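Local coordinates for phospho-furanose lactonase (Mycoplasma synoviae, PDB 3OVG), which hydrolyses 1,4-lactones, among them D-xylono-1,4-lactone 5-phosphate and L-arabino-1,4-lactone 5-phosphate, using two zinc ions per subunit, at residues A[163-172]-A[347-355]; A[192-203]-A[225-235]. All coordinates share one frame; numbering follows the deposited sequence.

Contact 1. Residues A[163-172]-A[347-355]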
loop_
_atom_site.group_PDB
_atom_site.type_symbol
_atom_site.label_atom_id
_atom_site.label_comp_id
_atom_site.label_asym_id
_atom_site.label_seq_id
_atom_site.Cartn_x
_atom_site.Cartn_y
_atom_site.Cartn_z
ATOM N N ILE A 163 20.318 -9.420 -15.711
ATOM C CA ILE A 163 20.442 -10.843 -15.411
ATOM C C ILE A 163 21.116 -10.968 -14.066
ATOM O O ILE A 163 22.306 -10.628 -13.901
ATOM C CB ILE A 163 21.245 -11.584 -16.479
ATOM C CG1 ILE A 163 20.532 -11.434 -17.827
ATOM C CG2 ILE A 163 21.416 -13.053 -16.054
ATOM C CD1 ILE A 163 21.213 -12.150 -19.041
ATOM N N ASP A 164 20.330 -11.424 -13.099
ATOM C CA ASP A 164 20.790 -11.554 -11.731
ATOM C C ASP A 164 21.779 -12.705 -11.644
ATOM O O ASP A 164 21.672 -13.678 -12.380
ATOM C CB ASP A 164 19.602 -11.863 -10.819
ATOM C CG ASP A 164 19.992 -11.908 -9.386
ATOM O OD1 ASP A 164 20.253 -10.823 -8.822
ATOM O OD2 ASP A 164 20.083 -13.041 -8.844
ATOM N N ARG A 165 22.728 -12.620 -10.732
ATOM C CA ARG A 165 23.663 -13.723 -10.560
ATOM C C ARG A 165 22.961 -15.081 -10.476
ATOM O O ARG A 165 23.439 -16.046 -11.059
ATOM C CB ARG A 165 24.544 -13.500 -9.337
ATOM C CG ARG A 165 23.796 -13.327 -8.046
ATOM C CD ARG A 165 24.807 -12.960 -6.956
ATOM N NE ARG A 165 25.853 -13.988 -6.880
ATOM C CZ ARG A 165 25.702 -15.143 -6.231
ATOM N NH1 ARG A 165 24.555 -15.408 -5.629
ATOM N NH2 ARG A 165 26.680 -16.041 -6.207
ATOM N N LEU A 166 21.825 -15.137 -9.774
ATOM C CA LEU A 166 21.076 -16.399 -9.599
ATOM C C LEU A 166 20.392 -16.885 -10.884
ATOM O O LEU A 166 20.114 -18.084 -11.057
ATOM C CB LEU A 166 20.057 -16.289 -8.450
ATOM C CG LEU A 166 20.524 -16.858 -7.096
ATOM C CD1 LEU A 166 22.045 -16.933 -6.891
ATOM C CD2 LEU A 166 19.806 -16.283 -5.875
ATOM N N GLU A 167 20.115 -15.947 -11.767
ATOM C CA GLU A 167 19.583 -16.254 -13.082
ATOM C C GLU A 167 20.679 -16.777 -14.038
ATOM O O GLU A 167 20.406 -17.602 -14.910
ATOM C CB GLU A 167 18.851 -15.007 -13.639
ATOM C CG GLU A 167 17.718 -14.600 -12.685
ATOM C CD GLU A 167 17.043 -13.258 -12.998
ATOM O OE1 GLU A 167 17.659 -12.352 -13.618
ATOM O OE2 GLU A 167 15.904 -13.110 -12.559
ATOM N N LEU A 168 21.904 -16.272 -13.911
ATOM C CA LEU A 168 22.981 -16.831 -14.710
ATOM C C LEU A 168 23.247 -18.262 -14.216
ATOM O O LEU A 168 23.553 -19.136 -14.988
ATOM C CB LEU A 168 24.239 -15.965 -14.630
ATOM C CG LEU A 168 25.401 -16.376 -15.544
ATOM C CD1 LEU A 168 24.916 -16.416 -16.973
ATOM C CD2 LEU A 168 26.589 -15.406 -15.424
ATOM N N LYS A 169 23.121 -18.485 -12.912
ATOM C CA LYS A 169 23.190 -19.837 -12.342
ATOM C C LYS A 169 22.105 -20.751 -12.939
ATOM O O LYS A 169 22.369 -21.892 -13.321
ATOM C CB LYS A 169 23.017 -19.784 -10.817
ATOM C CG LYS A 169 23.361 -21.115 -10.135
ATOM C CD LYS A 169 23.447 -20.942 -8.608
ATOM C CE LYS A 169 23.676 -22.282 -7.945
ATOM N NZ LYS A 169 23.592 -22.137 -6.478
ATOM N N ALA A 170 20.885 -20.235 -13.047
ATOM C CA ALA A 170 19.791 -21.048 -13.573
ATOM C C ALA A 170 19.986 -21.263 -15.073
ATOM O O ALA A 170 19.649 -22.331 -15.593
ATOM C CB ALA A 170 18.430 -20.388 -13.281
ATOM N N LEU A 171 20.592 -20.289 -15.762
ATOM C CA LEU A 171 20.898 -20.478 -17.187
ATOM C C LEU A 171 21.931 -21.586 -17.368
ATOM O O LEU A 171 21.832 -22.397 -18.275
ATOM C CB LEU A 171 21.389 -19.164 -17.861
ATOM C CG LEU A 171 20.311 -18.089 -18.073
ATOM C CD1 LEU A 171 20.939 -16.781 -18.519
ATOM C CD2 LEU A 171 19.312 -18.554 -19.110
ATOM N N GLU A 172 22.919 -21.631 -16.485
ATOM C CA GLU A 172 23.943 -22.664 -16.544
ATOM C C GLU A 172 23.263 -24.005 -16.245
ATOM O O GLU A 172 23.529 -25.018 -16.884
ATOM C CB GLU A 172 25.090 -22.394 -15.540
ATOM C CG GLU A 172 26.071 -23.572 -15.472
ATOM C CD GLU A 172 27.338 -23.287 -14.688
ATOM O OE1 GLU A 172 27.620 -22.125 -14.371
ATOM O OE2 GLU A 172 28.055 -24.249 -14.379
ATOM N N GLU A 347 34.111 -15.006 -17.566
ATOM C CA GLU A 347 34.425 -13.730 -16.962
ATOM C C GLU A 347 33.186 -13.094 -16.285
ATOM O O GLU A 347 33.317 -12.463 -15.243
ATOM C CB GLU A 347 35.043 -12.795 -17.986
ATOM C CG GLU A 347 35.684 -11.579 -17.358
ATOM C CD GLU A 347 36.974 -11.920 -16.639
ATOM O OE1 GLU A 347 37.460 -13.060 -16.816
ATOM O OE2 GLU A 347 37.496 -11.040 -15.911
ATOM N N LEU A 348 31.995 -13.258 -16.872
ATOM C CA LEU A 348 30.763 -12.799 -16.226
ATOM C C LEU A 348 30.526 -13.551 -14.897
ATOM O O LEU A 348 30.127 -12.960 -13.909
ATOM C CB LEU A 348 29.551 -12.942 -17.152
ATOM C CG LEU A 348 28.217 -12.361 -16.634
ATOM C CD1 LEU A 348 28.347 -10.876 -16.252
ATOM C CD2 LEU A 348 27.053 -12.590 -17.617
ATOM N N LYS A 349 30.803 -14.848 -14.858
ATOM C CA LYS A 349 30.590 -15.614 -13.641
ATOM C C LYS A 349 31.498 -15.069 -12.539
ATOM O O LYS A 349 31.103 -14.960 -11.368
ATOM C CB LYS A 349 30.848 -17.119 -13.885
ATOM C CG LYS A 349 29.715 -17.876 -14.648
ATOM C CD LYS A 349 30.013 -19.390 -14.734
ATOM C CE LYS A 349 30.214 -19.987 -13.325
ATOM N NZ LYS A 349 30.266 -21.500 -13.264
ATOM N N LYS A 350 32.722 -14.729 -12.921
ATOM C CA LYS A 350 33.686 -14.172 -11.982
ATOM C C LYS A 350 33.183 -12.821 -11.456
ATOM O O LYS A 350 33.147 -12.596 -10.237
ATOM C CB LYS A 350 35.063 -14.047 -12.648
ATOM C CG LYS A 350 36.138 -13.436 -11.743
ATOM C CD LYS A 350 37.357 -12.982 -12.548
ATOM C CE LYS A 350 38.387 -12.241 -11.671
ATOM N NZ LYS A 350 39.437 -11.522 -12.487
ATOM N N GLU A 351 32.763 -11.943 -12.374
ATOM C CA GLU A 351 32.181 -10.645 -12.007
ATOM C C GLU A 351 30.966 -10.734 -11.060
ATOM O O GLU A 351 30.775 -9.869 -10.192
ATOM C CB GLU A 351 31.799 -9.875 -13.273
ATOM C CG GLU A 351 32.973 -9.331 -14.032
ATOM C CD GLU A 351 32.579 -8.193 -14.933
ATOM O OE1 GLU A 351 31.549 -8.329 -15.643
ATOM O OE2 GLU A 351 33.281 -7.155 -14.921
ATOM N N LEU A 352 30.156 -11.783 -11.223
ATOM C CA LEU A 352 28.956 -11.983 -10.419
ATOM C C LEU A 352 29.195 -12.952 -9.244
ATOM O O LEU A 352 28.245 -13.510 -8.699
ATOM C CB LEU A 352 27.820 -12.524 -11.319
ATOM C CG LEU A 352 27.420 -11.625 -12.512
ATOM C CD1 LEU A 352 26.305 -12.233 -13.402
ATOM C CD2 LEU A 352 26.953 -10.297 -11.958
ATOM N N ASN A 353 30.458 -13.174 -8.875
ATOM C CA ASN A 353 30.806 -14.113 -7.787
ATOM C C ASN A 353 30.087 -15.472 -7.778
ATOM O O ASN A 353 29.520 -15.878 -6.766
ATOM C CB ASN A 353 30.667 -13.450 -6.407
ATOM C CG ASN A 353 31.651 -12.292 -6.214
ATOM O OD1 ASN A 353 31.476 -11.210 -6.778
ATOM N ND2 ASN A 353 32.688 -12.519 -5.415
ATOM N N LEU A 354 30.126 -16.190 -8.892
ATOM C CA LEU A 354 29.429 -17.472 -8.951
ATOM C C LEU A 354 30.356 -18.695 -8.786
ATOM O O LEU A 354 29.889 -19.808 -8.532
ATOM C CB LEU A 354 28.601 -17.581 -10.229
ATOM C CG LEU A 354 27.306 -16.765 -10.175
ATOM C CD1 LEU A 354 26.794 -16.500 -11.594
ATOM C CD2 LEU A 354 26.246 -17.470 -9.331
ATOM N N ASN A 355 31.659 -18.498 -8.903
ATOM C CA ASN A 355 32.580 -19.628 -8.734
ATOM C C ASN A 355 32.330 -20.434 -7.458
ATOM O O ASN A 355 32.711 -20.008 -6.366
ATOM C CB ASN A 355 34.019 -19.140 -8.783
ATOM C CG ASN A 355 34.227 -18.126 -9.867
ATOM O OD1 ASN A 355 34.039 -18.429 -11.045
ATOM N ND2 ASN A 355 34.576 -16.891 -9.480
#

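Contact 2. Residues A[192-203]-A[225-235]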
loop_
_atom_site.group_PDB
_atom_site.type_symbol
_atom_site.label_atom_id
_atom_site.label_comp_id
_atom_site.label_asym_id
_atom_site.label_seq_id
_atom_site.Cartn_x
_atom_site.Cartn_y
_atom_site.Cartn_z
ATOM N N GLY A 192 10.869 -8.609 -22.245
ATOM C CA GLY A 192 11.620 -8.908 -23.454
ATOM C C GLY A 192 13.011 -8.286 -23.426
ATOM O O GLY A 192 13.616 -8.057 -24.488
ATOM N N THR A 193 13.504 -7.994 -22.219
ATOM C CA THR A 193 14.861 -7.478 -22.031
ATOM C C THR A 193 15.913 -8.599 -21.857
ATOM O O THR A 193 15.614 -9.719 -21.384
ATOM C CB THR A 193 14.972 -6.529 -20.812
ATOM O OG1 THR A 193 14.674 -7.251 -19.588
ATOM C CG2 THR A 193 14.045 -5.310 -20.946
HETATM N N MSE A 194 17.150 -8.259 -22.223
HETATM C CA MSE A 194 18.313 -9.143 -22.077
HETATM C C MSE A 194 18.227 -10.414 -22.910
HETATM O O MSE A 194 18.952 -11.390 -22.653
HETATM C CB MSE A 194 18.500 -9.538 -20.608
HETATM C CG MSE A 194 18.476 -8.357 -19.656
HETATM SE SE MSE A 194 19.936 -7.101 -20.054
HETATM C CE MSE A 194 21.523 -8.193 -19.472
ATOM N N ALA A 195 17.361 -10.409 -23.914
ATOM C CA ALA A 195 17.128 -11.634 -24.682
ATOM C C ALA A 195 18.400 -12.060 -25.434
ATOM O O ALA A 195 18.741 -13.242 -25.492
ATOM C CB ALA A 195 15.983 -11.444 -25.632
ATOM N N LEU A 196 19.097 -11.080 -26.005
ATOM C CA LEU A 196 20.330 -11.347 -26.737
ATOM C C LEU A 196 21.319 -12.049 -25.791
ATOM O O LEU A 196 21.980 -13.019 -26.140
ATOM C CB LEU A 196 20.927 -10.018 -27.213
ATOM C CG LEU A 196 22.247 -10.097 -27.975
ATOM C CD1 LEU A 196 22.093 -11.012 -29.221
ATOM C CD2 LEU A 196 22.716 -8.709 -28.361
ATOM N N GLU A 197 21.402 -11.535 -24.578
ATOM C CA GLU A 197 22.394 -11.982 -23.634
ATOM C C GLU A 197 22.039 -13.376 -23.079
ATOM O O GLU A 197 22.905 -14.214 -22.940
ATOM C CB GLU A 197 22.572 -10.928 -22.533
ATOM C CG GLU A 197 23.311 -9.647 -23.020
ATOM C CD GLU A 197 22.424 -8.768 -23.893
ATOM O OE1 GLU A 197 21.203 -8.770 -23.690
ATOM O OE2 GLU A 197 22.930 -8.077 -24.779
ATOM N N VAL A 198 20.768 -13.625 -22.796
ATOM C CA VAL A 198 20.318 -14.971 -22.461
ATOM C C VAL A 198 20.779 -15.973 -23.543
ATOM O O VAL A 198 21.432 -16.990 -23.234
ATOM C CB VAL A 198 18.823 -15.017 -22.307
ATOM C CG1 VAL A 198 18.343 -16.482 -22.433
ATOM C CG2 VAL A 198 18.449 -14.389 -20.972
ATOM N N ALA A 199 20.497 -15.643 -24.800
ATOM C CA ALA A 199 20.939 -16.440 -25.960
ATOM C C ALA A 199 22.436 -16.715 -25.949
ATOM O O ALA A 199 22.863 -17.872 -25.987
ATOM C CB ALA A 199 20.509 -15.778 -27.328
ATOM N N LYS A 200 23.244 -15.668 -25.862
ATOM C CA LYS A 200 24.699 -15.843 -25.900
ATOM C C LYS A 200 25.208 -16.658 -24.732
ATOM O O LYS A 200 26.120 -17.475 -24.874
ATOM C CB LYS A 200 25.381 -14.485 -25.944
ATOM C CG LYS A 200 25.134 -13.785 -27.282
ATOM C CD LYS A 200 25.112 -12.271 -27.118
ATOM C CE LYS A 200 26.435 -11.618 -27.422
ATOM N NZ LYS A 200 26.269 -10.113 -27.591
ATOM N N HIS A 201 24.608 -16.460 -23.563
ATOM C CA HIS A 201 25.096 -17.182 -22.404
ATOM C C HIS A 201 24.852 -18.663 -22.586
ATOM O O HIS A 201 25.763 -19.452 -22.422
ATOM C CB HIS A 201 24.498 -16.650 -21.085
ATOM C CG HIS A 201 24.881 -15.242 -20.794
ATOM N ND1 HIS A 201 24.085 -14.379 -20.069
ATOM C CD2 HIS A 201 25.982 -14.538 -21.146
ATOM C CE1 HIS A 201 24.680 -13.203 -19.993
ATOM N NE2 HIS A 201 25.831 -13.274 -20.639
ATOM N N LEU A 202 23.633 -19.042 -22.932
ATOM C CA LEU A 202 23.289 -20.456 -23.048
ATOM C C LEU A 202 24.217 -21.124 -24.034
ATOM O O LEU A 202 24.722 -22.207 -23.777
ATOM C CB LEU A 202 21.825 -20.633 -23.495
ATOM C CG LEU A 202 20.813 -20.307 -22.412
ATOM C CD1 LEU A 202 19.452 -20.345 -23.062
ATOM C CD2 LEU A 202 20.908 -21.322 -21.272
ATOM N N ILE A 203 24.413 -20.469 -25.173
ATOM C CA ILE A 203 25.277 -20.966 -26.212
ATOM C C ILE A 203 26.704 -20.973 -25.728
ATOM O O ILE A 203 27.449 -21.878 -26.030
ATOM C CB ILE A 203 25.165 -20.086 -27.472
ATOM C CG1 ILE A 203 23.788 -20.280 -28.127
ATOM C CG2 ILE A 203 26.313 -20.401 -28.414
ATOM C CD1 ILE A 203 23.411 -19.165 -29.191
ATOM N N TYR A 225 15.754 -5.410 -32.918
ATOM C CA TYR A 225 16.243 -6.266 -31.848
ATOM C C TYR A 225 15.864 -7.726 -32.120
ATOM O O TYR A 225 16.680 -8.606 -31.927
ATOM C CB TYR A 225 15.679 -5.784 -30.495
ATOM C CG TYR A 225 16.253 -6.505 -29.265
ATOM C CD1 TYR A 225 17.625 -6.522 -29.023
ATOM C CD2 TYR A 225 15.410 -7.141 -28.344
ATOM C CE1 TYR A 225 18.160 -7.179 -27.907
ATOM C CE2 TYR A 225 15.921 -7.801 -27.234
ATOM C CZ TYR A 225 17.299 -7.808 -27.010
ATOM O OH TYR A 225 17.810 -8.436 -25.887
ATOM N N TYR A 226 14.625 -7.978 -32.560
ATOM C CA TYR A 226 14.157 -9.337 -32.822
ATOM C C TYR A 226 15.093 -9.971 -33.855
ATOM O O TYR A 226 15.585 -11.105 -33.725
ATOM C CB TYR A 226 12.730 -9.342 -33.424
ATOM C CG TYR A 226 11.618 -8.937 -32.497
ATOM C CD1 TYR A 226 11.832 -8.769 -31.133
ATOM C CD2 TYR A 226 10.317 -8.768 -32.985
ATOM C CE1 TYR A 226 10.781 -8.402 -30.291
ATOM C CE2 TYR A 226 9.278 -8.401 -32.155
ATOM C CZ TYR A 226 9.507 -8.228 -30.816
ATOM O OH TYR A 226 8.453 -7.884 -29.998
ATOM N N GLU A 227 15.332 -9.184 -34.889
ATOM C CA GLU A 227 16.105 -9.624 -36.013
ATOM C C GLU A 227 17.563 -9.890 -35.606
ATOM O O GLU A 227 18.154 -10.910 -36.008
ATOM C CB GLU A 227 16.002 -8.564 -37.128
ATOM C CG GLU A 227 16.917 -8.835 -38.270
ATOM C CD GLU A 227 16.762 -7.760 -39.359
ATOM O OE1 GLU A 227 16.393 -6.611 -39.013
ATOM O OE2 GLU A 227 17.021 -8.086 -40.532
ATOM N N LYS A 228 18.110 -8.979 -34.796
ATOM C CA LYS A 228 19.471 -9.076 -34.273
ATOM C C LYS A 228 19.664 -10.374 -33.490
ATOM O O LYS A 228 20.676 -11.089 -33.659
ATOM C CB LYS A 228 19.789 -7.889 -33.347
ATOM C CG LYS A 228 21.270 -7.845 -32.841
ATOM C CD LYS A 228 21.485 -6.684 -31.844
ATOM C CE LYS A 228 22.947 -6.452 -31.454
ATOM N NZ LYS A 228 23.850 -6.317 -32.647
ATOM N N VAL A 229 18.707 -10.662 -32.619
ATOM C CA VAL A 229 18.818 -11.829 -31.740
ATOM C C VAL A 229 18.824 -13.100 -32.570
ATOM O O VAL A 229 19.713 -13.932 -32.439
ATOM C CB VAL A 229 17.668 -11.911 -30.737
ATOM C CG1 VAL A 229 17.725 -13.236 -29.988
ATOM C CG2 VAL A 229 17.733 -10.723 -29.775
ATOM N N ILE A 230 17.843 -13.227 -33.448
ATOM C CA ILE A 230 17.762 -14.390 -34.311
ATOM C C ILE A 230 19.026 -14.567 -35.163
ATOM O O ILE A 230 19.623 -15.660 -35.183
ATOM C CB ILE A 230 16.491 -14.364 -35.180
ATOM C CG1 ILE A 230 15.256 -14.543 -34.276
ATOM C CG2 ILE A 230 16.561 -15.445 -36.253
ATOM C CD1 ILE A 230 13.944 -14.142 -34.897
ATOM N N LYS A 231 19.426 -13.497 -35.838
ATOM C CA LYS A 231 20.548 -13.557 -36.757
ATOM C C LYS A 231 21.902 -13.758 -36.069
ATOM O O LYS A 231 22.746 -14.450 -36.610
ATOM C CB LYS A 231 20.599 -12.311 -37.634
ATOM C CG LYS A 231 19.702 -12.410 -38.845
ATOM C CD LYS A 231 19.540 -11.074 -39.519
ATOM C CE LYS A 231 18.876 -11.264 -40.892
ATOM N NZ LYS A 231 18.820 -9.971 -41.667
ATOM N N GLU A 232 22.101 -13.198 -34.875
ATOM C CA GLU A 232 23.382 -13.371 -34.189
ATOM C C GLU A 232 23.488 -14.692 -33.430
ATOM O O GLU A 232 24.594 -15.176 -33.169
ATOM C CB GLU A 232 23.683 -12.181 -33.249
ATOM C CG GLU A 232 23.828 -10.840 -34.029
ATOM C CD GLU A 232 24.392 -9.684 -33.172
ATOM O OE1 GLU A 232 24.703 -9.916 -31.980
ATOM O OE2 GLU A 232 24.510 -8.546 -33.708
ATOM N N THR A 233 22.360 -15.292 -33.082
ATOM C CA THR A 233 22.406 -16.476 -32.208
ATOM C C THR A 233 21.703 -17.726 -32.735
ATOM O O THR A 233 22.078 -18.856 -32.389
ATOM C CB THR A 233 21.870 -16.159 -30.807
ATOM O OG1 THR A 233 20.433 -15.988 -30.853
ATOM C CG2 THR A 233 22.550 -14.884 -30.267
ATOM N N GLY A 234 20.697 -17.528 -33.575
ATOM C CA GLY A 234 20.005 -18.638 -34.199
ATOM C C GLY A 234 18.940 -19.248 -33.297
ATOM O O GLY A 234 18.421 -20.337 -33.582
ATOM N N VAL A 235 18.625 -18.578 -32.193
ATOM C CA VAL A 235 17.610 -19.089 -31.273
ATOM C C VAL A 235 16.235 -18.822 -31.871
ATOM O O VAL A 235 16.124 -18.258 -32.959
ATOM C CB VAL A 235 17.720 -18.490 -29.846
ATOM C CG1 VAL A 235 19.070 -18.862 -29.204
ATOM C CG2 VAL A 235 17.499 -16.978 -29.862
HETATM O O HOH W 1 19.769 -6.943 -24.910
#

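Contact 1. Residues A[163-172]-A[347-355]
Arg165 turns its guanidinium edge to the end of helix 343-351 and takes hold of two successive carbonyls there. Arg165 NE donates to Leu352 O over 3.0 Å, with an N-H...O angle of 166° and the oxygen close to the guanidinium plane. Arg165 NH2 reaches Asn353 O at 2.9 Å, again near that plane, although the donor stands above the plane of the carbonyl. The pair of bonds fixes the rotation of the group, and Leu354 CD2 lies over one of its faces, 3.5 Å from Arg165 NH2. CG placed between the backbone N and the carbonyl carbon (chi1 58°), together with a bend at chi3, brings NE and NH2 to these oxygens.

One turn further along helix 165-181, Leu168 brings CD2 into a leucine cluster. Leu168 CD2 meets Leu348 CD2 at 3.6 Å and Leu352 CD1 at 3.8 Å, while Leu354 CD1 approaches it from the side of Arg165. Beyond the cluster Glu172 and Lys349 cross at about a right angle in a salt bridge, Lys349 NZ meeting the syn lone pair of Glu172 OE1 at 2.9 Å; Glu172 OE2 is paired with Arg176.

The axes of helix stretches 165-172 and 347-351 make 143°, roughly antiparallel. Leu354 N bonds to Lys349 O and Asn353 N to Lys350 O, with Asn353 at positive phi: the carbonyls gripped by Arg165 therefore belong to a Schellman motif closing helix 343-351.

Contact 2. Residues A[192-203]-A[225-235]
Tyr225 sets its ring obliquely against the start of helix 195-205, Tyr225 CE1 lying 4.0 Å from Leu196 CB and CE2 beside Ala195 CB. The two helices are neighbours on the outside of the TIM barrel of the phosphotriesterase family, and their axes here run only 9° from parallel, as expected of successive helices in a beta/alpha barrel. With CG anti to the nitrogen of its own backbone (chi1 -173°), the tyrosine extends its hydroxyl to the first turn of helix 195-205. There Leu196 N donates to Tyr225 OH at 2.9 Å and a nearly straight 169°. Within 225-235, Val229 CG2 sits over the centre of one ring face.

Side chains interdigitate as knobs into holes. Leu196 enters a hole formed by Tyr225, Lys228, Val229 and Glu232, Leu196 CD2 touching Lys228 CE at 3.8 Å. Lys228 and Glu232 are salt-bridged to each other through Lys228 NZ and Glu232 OE2. Farther along, Thr233 fits among Leu196, Ala199, Lys200 and Ile203. Thr233 OG1 bonds to Val229 O at 2.7 Å, and both OG1 and CG2 of Thr233 rest against Ala199 CB. Ile203 CD1 covers Thr233 CB at 3.7 Å.

Glu197 OE2 forms a salt bridge with Arg301 of the second subunit. The other oxygen, Glu197 OE1, receives a hydrogen bond from a water at 2.6 Å, and the same water lies 2.6 Å from Tyr225 OH.

Overall arrangement
From the N terminus, the chain reaches 163-172 first, at the short strand and the beginning of helix 165-181, and then helix 195-205. Contact 2 closes a short loop of 21 residues, which passes through strand 212-215 and returns on helix 223-233. Contact 1 closes only at the C-terminal helix 343-351, after 174 intervening residues, so the smaller loop lies wholly within the larger. The centres are about 17 Å apart, yet the two contacts touch: His201 of 192-203 packs against Ile163 and Leu348, and Leu202 against Leu171. Together they join three successive barrel helices to the C-terminal one, and both border the second subunit.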